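Local coordinates for protein putative enoyl-CoA hydratase/isomerase (Bordetella parapertussis, PDB 3ISA) that probably acts on acyl-CoA thioesters as a hydratase or isomerase of the crotonase-like family, although its exact reaction is not established, at residues D[106-117]-D[126-134]. Numbering follows the deposited sequence. Where two conformers were deposited one is given.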
# COMPACT_ATOMS: atom_id res chain seq x y z
N HIS D 106 24.57 -0.54 28.41
CA HIS D 106 25.83 -0.07 28.92
C HIS D 106 26.92 -0.80 28.16
O HIS D 106 26.62 -1.75 27.44
CB HIS D 106 25.94 -0.24 30.46
CG HIS D 106 25.96 -1.67 30.93
ND1 HIS D 106 24.88 -2.51 30.81
CD2 HIS D 106 26.92 -2.38 31.57
CE1 HIS D 106 25.18 -3.69 31.33
NE2 HIS D 106 26.42 -3.63 31.79
N GLY D 107 28.16 -0.32 28.26
CA GLY D 107 29.28 -0.98 27.61
C GLY D 107 29.21 -0.97 26.09
O GLY D 107 28.45 -0.17 25.50
N ARG D 108 29.97 -1.87 25.48
CA ARG D 108 30.09 -1.96 24.02
C ARG D 108 29.10 -2.97 23.44
O ARG D 108 29.16 -4.17 23.77
CB ARG D 108 31.53 -2.34 23.64
CG ARG D 108 32.58 -1.32 24.11
CD ARG D 108 34.00 -1.86 23.92
NE ARG D 108 34.28 -2.18 22.52
CZ ARG D 108 35.48 -2.49 22.03
NH1 ARG D 108 36.54 -2.53 22.82
NH2 ARG D 108 35.61 -2.76 20.74
N ASN D 109 28.22 -2.49 22.58
CA ASN D 109 27.14 -3.30 22.05
C ASN D 109 27.18 -3.40 20.54
O ASN D 109 27.53 -2.43 19.86
CB ASN D 109 25.82 -2.74 22.55
CG ASN D 109 25.82 -2.56 24.07
OD1 ASN D 109 25.80 -3.55 24.82
ND2 ASN D 109 25.90 -1.32 24.54
N PHE D 110 26.83 -4.57 20.01
CA PHE D 110 27.07 -4.90 18.61
C PHE D 110 25.89 -5.60 17.96
O PHE D 110 25.22 -6.42 18.61
CB PHE D 110 28.29 -5.82 18.47
CG PHE D 110 29.58 -5.21 18.93
CD1 PHE D 110 30.33 -4.42 18.06
CD2 PHE D 110 30.05 -5.42 20.23
CE1 PHE D 110 31.53 -3.85 18.47
CE2 PHE D 110 31.25 -4.85 20.66
CZ PHE D 110 31.99 -4.06 19.77
N GLY D 111 25.68 -5.30 16.68
CA GLY D 111 24.79 -6.08 15.81
C GLY D 111 23.38 -6.29 16.33
O GLY D 111 22.72 -5.34 16.73
N ALA D 112 22.94 -7.55 16.37
CA ALA D 112 21.61 -7.90 16.86
C ALA D 112 21.35 -7.42 18.31
O ALA D 112 20.20 -7.20 18.69
CB ALA D 112 21.38 -9.40 16.72
N GLY D 113 22.42 -7.27 19.09
CA GLY D 113 22.35 -6.62 20.40
C GLY D 113 21.83 -5.20 20.33
O GLY D 113 20.93 -4.81 21.09
N VAL D 114 22.39 -4.41 19.42
CA VAL D 114 21.90 -3.06 19.17
C VAL D 114 20.48 -3.11 18.60
O VAL D 114 19.66 -2.28 18.96
CB VAL D 114 22.88 -2.26 18.24
CG1 VAL D 114 22.40 -0.81 18.01
CG2 VAL D 114 24.31 -2.28 18.83
N ASP D 115 20.18 -4.09 17.75
CA ASP D 115 18.82 -4.17 17.19
C ASP D 115 17.75 -4.49 18.26
O ASP D 115 16.61 -3.98 18.21
CB ASP D 115 18.79 -5.22 16.08
CG ASP D 115 19.69 -4.85 14.90
OD1 ASP D 115 19.63 -3.69 14.42
OD2 ASP D 115 20.46 -5.73 14.47
N LEU D 116 18.12 -5.33 19.22
CA LEU D 116 17.22 -5.67 20.31
C LEU D 116 16.90 -4.42 21.13
O LEU D 116 15.74 -4.16 21.46
CB LEU D 116 17.81 -6.78 21.17
CG LEU D 116 17.00 -7.17 22.42
CD1 LEU D 116 15.56 -7.59 22.06
CD2 LEU D 116 17.76 -8.27 23.16
N PHE D 117 17.95 -3.65 21.43
CA PHE D 117 17.84 -2.35 22.05
C PHE D 117 16.91 -1.42 21.24
O PHE D 117 15.97 -0.83 21.81
CB PHE D 117 19.26 -1.76 22.16
CG PHE D 117 19.33 -0.48 22.93
CD1 PHE D 117 19.30 -0.49 24.32
CD2 PHE D 117 19.48 0.74 22.26
CE1 PHE D 117 19.35 0.70 25.04
CE2 PHE D 117 19.56 1.93 22.97
CZ PHE D 117 19.50 1.91 24.38
N THR D 126 24.13 4.29 29.45
CA THR D 126 25.14 4.97 30.25
C THR D 126 25.92 5.95 29.36
O THR D 126 26.04 5.71 28.15
CB THR D 126 26.12 3.97 30.93
OG1 THR D 126 26.68 3.09 29.94
CG2 THR D 126 25.42 3.18 32.04
N PRO D 127 26.46 7.06 29.92
CA PRO D 127 27.23 8.02 29.10
C PRO D 127 28.44 7.41 28.39
O PRO D 127 28.89 7.95 27.39
CB PRO D 127 27.72 9.05 30.13
CG PRO D 127 26.77 8.96 31.25
CD PRO D 127 26.34 7.52 31.32
N GLU D 128 28.94 6.28 28.90
CA GLU D 128 30.11 5.60 28.34
C GLU D 128 29.74 4.49 27.33
O GLU D 128 30.64 3.84 26.78
CB GLU D 128 30.97 5.01 29.47
CG GLU D 128 31.36 6.01 30.57
CD GLU D 128 30.31 6.14 31.69
OE1 GLU D 128 29.27 5.44 31.65
OE2 GLU D 128 30.53 6.95 32.62
N ALA D 129 28.45 4.27 27.08
CA ALA D 129 28.00 3.18 26.19
C ALA D 129 28.33 3.43 24.72
O ALA D 129 28.43 4.58 24.28
CB ALA D 129 26.50 2.92 26.37
N GLY D 130 28.49 2.35 23.96
CA GLY D 130 28.83 2.43 22.55
C GLY D 130 28.03 1.41 21.76
O GLY D 130 27.59 0.38 22.30
N PHE D 131 27.82 1.70 20.48
CA PHE D 131 26.96 0.88 19.63
C PHE D 131 27.60 0.76 18.26
O PHE D 131 28.14 1.73 17.74
CB PHE D 131 25.57 1.54 19.44
CG PHE D 131 24.86 1.92 20.72
CD1 PHE D 131 24.01 1.01 21.37
CD2 PHE D 131 25.01 3.21 21.26
CE1 PHE D 131 23.33 1.38 22.54
CE2 PHE D 131 24.35 3.58 22.43
CZ PHE D 131 23.51 2.67 23.08
N ARG D 132 27.51 -0.43 17.67
CA ARG D 132 27.89 -0.63 16.28
C ARG D 132 27.04 -1.73 15.64
O ARG D 132 26.84 -2.78 16.24
CB ARG D 132 29.38 -1.00 16.20
CG ARG D 132 29.96 -0.92 14.79
CD ARG D 132 31.43 -1.40 14.70
NE ARG D 132 31.94 -1.25 13.34
CZ ARG D 132 32.81 -2.06 12.74
NH1 ARG D 132 33.30 -3.14 13.35
NH2 ARG D 132 33.19 -1.80 11.49
N MET D 133 26.54 -1.50 14.42
CA MET D 133 25.86 -2.54 13.65
C MET D 133 26.66 -2.76 12.37
O MET D 133 26.43 -2.05 11.38
CB MET D 133 24.40 -2.14 13.32
CG MET D 133 23.38 -2.15 14.51
SD MET D 133 21.88 -1.16 14.22
CE MET D 133 22.55 0.48 14.52
N PRO D 134 27.63 -3.69 12.39
CA PRO D 134 28.59 -3.90 11.29
C PRO D 134 28.21 -4.98 10.26
O PRO D 134 29.00 -5.23 9.36
CB PRO D 134 29.86 -4.34 12.03
CG PRO D 134 29.33 -5.09 13.22
CD PRO D 134 27.93 -4.58 13.53
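With chi1 at -173°, the F117 side chain swings out toward F131. The F131 ring, whose CG stands beside its own backbone N (chi1 -53°), comes to meet it. CE1 of F131 lies over one face of the F117 ring, toward its rim, 3.8 Å from F117 CE2. The planes are 35° apart, so this is an oblique contact. V114 extends the apolar layer. Its CG2 packs on F131 CB, and V114 CG1 is 3.7 Å from M133 CE. The methionine chain bends at its last torsion, and M133 SD passes 3.4 Å from D115 OD1.

Strands 108-110 and 130-132 pair in parallel. G130 N bonds to G107 O at 3.0 Å, and N109 N to G130 O at the same length. R132 N then bonds to N109 O, and G111 N to R132 O at 2.8 Å. The N109 amide reaches back to H106 O through ND2 (3.0 Å), with a weak second bond to G130 O. Its OD1 accepts from the backbone N of F63 and S64, which fixes the amide at both ends.

G111 is the N-cap of helix 112-119. In crotonase relatives the N-terminus of this helix helps form the oxyanion hole, and it probably does here. The pair belongs to a small sheet beside the main crotonase-fold sheet. Strand 165-167 flanks 130-132, F117 and F131 rest on strand 100-105, and helix 77-95 packs against helix 112-119.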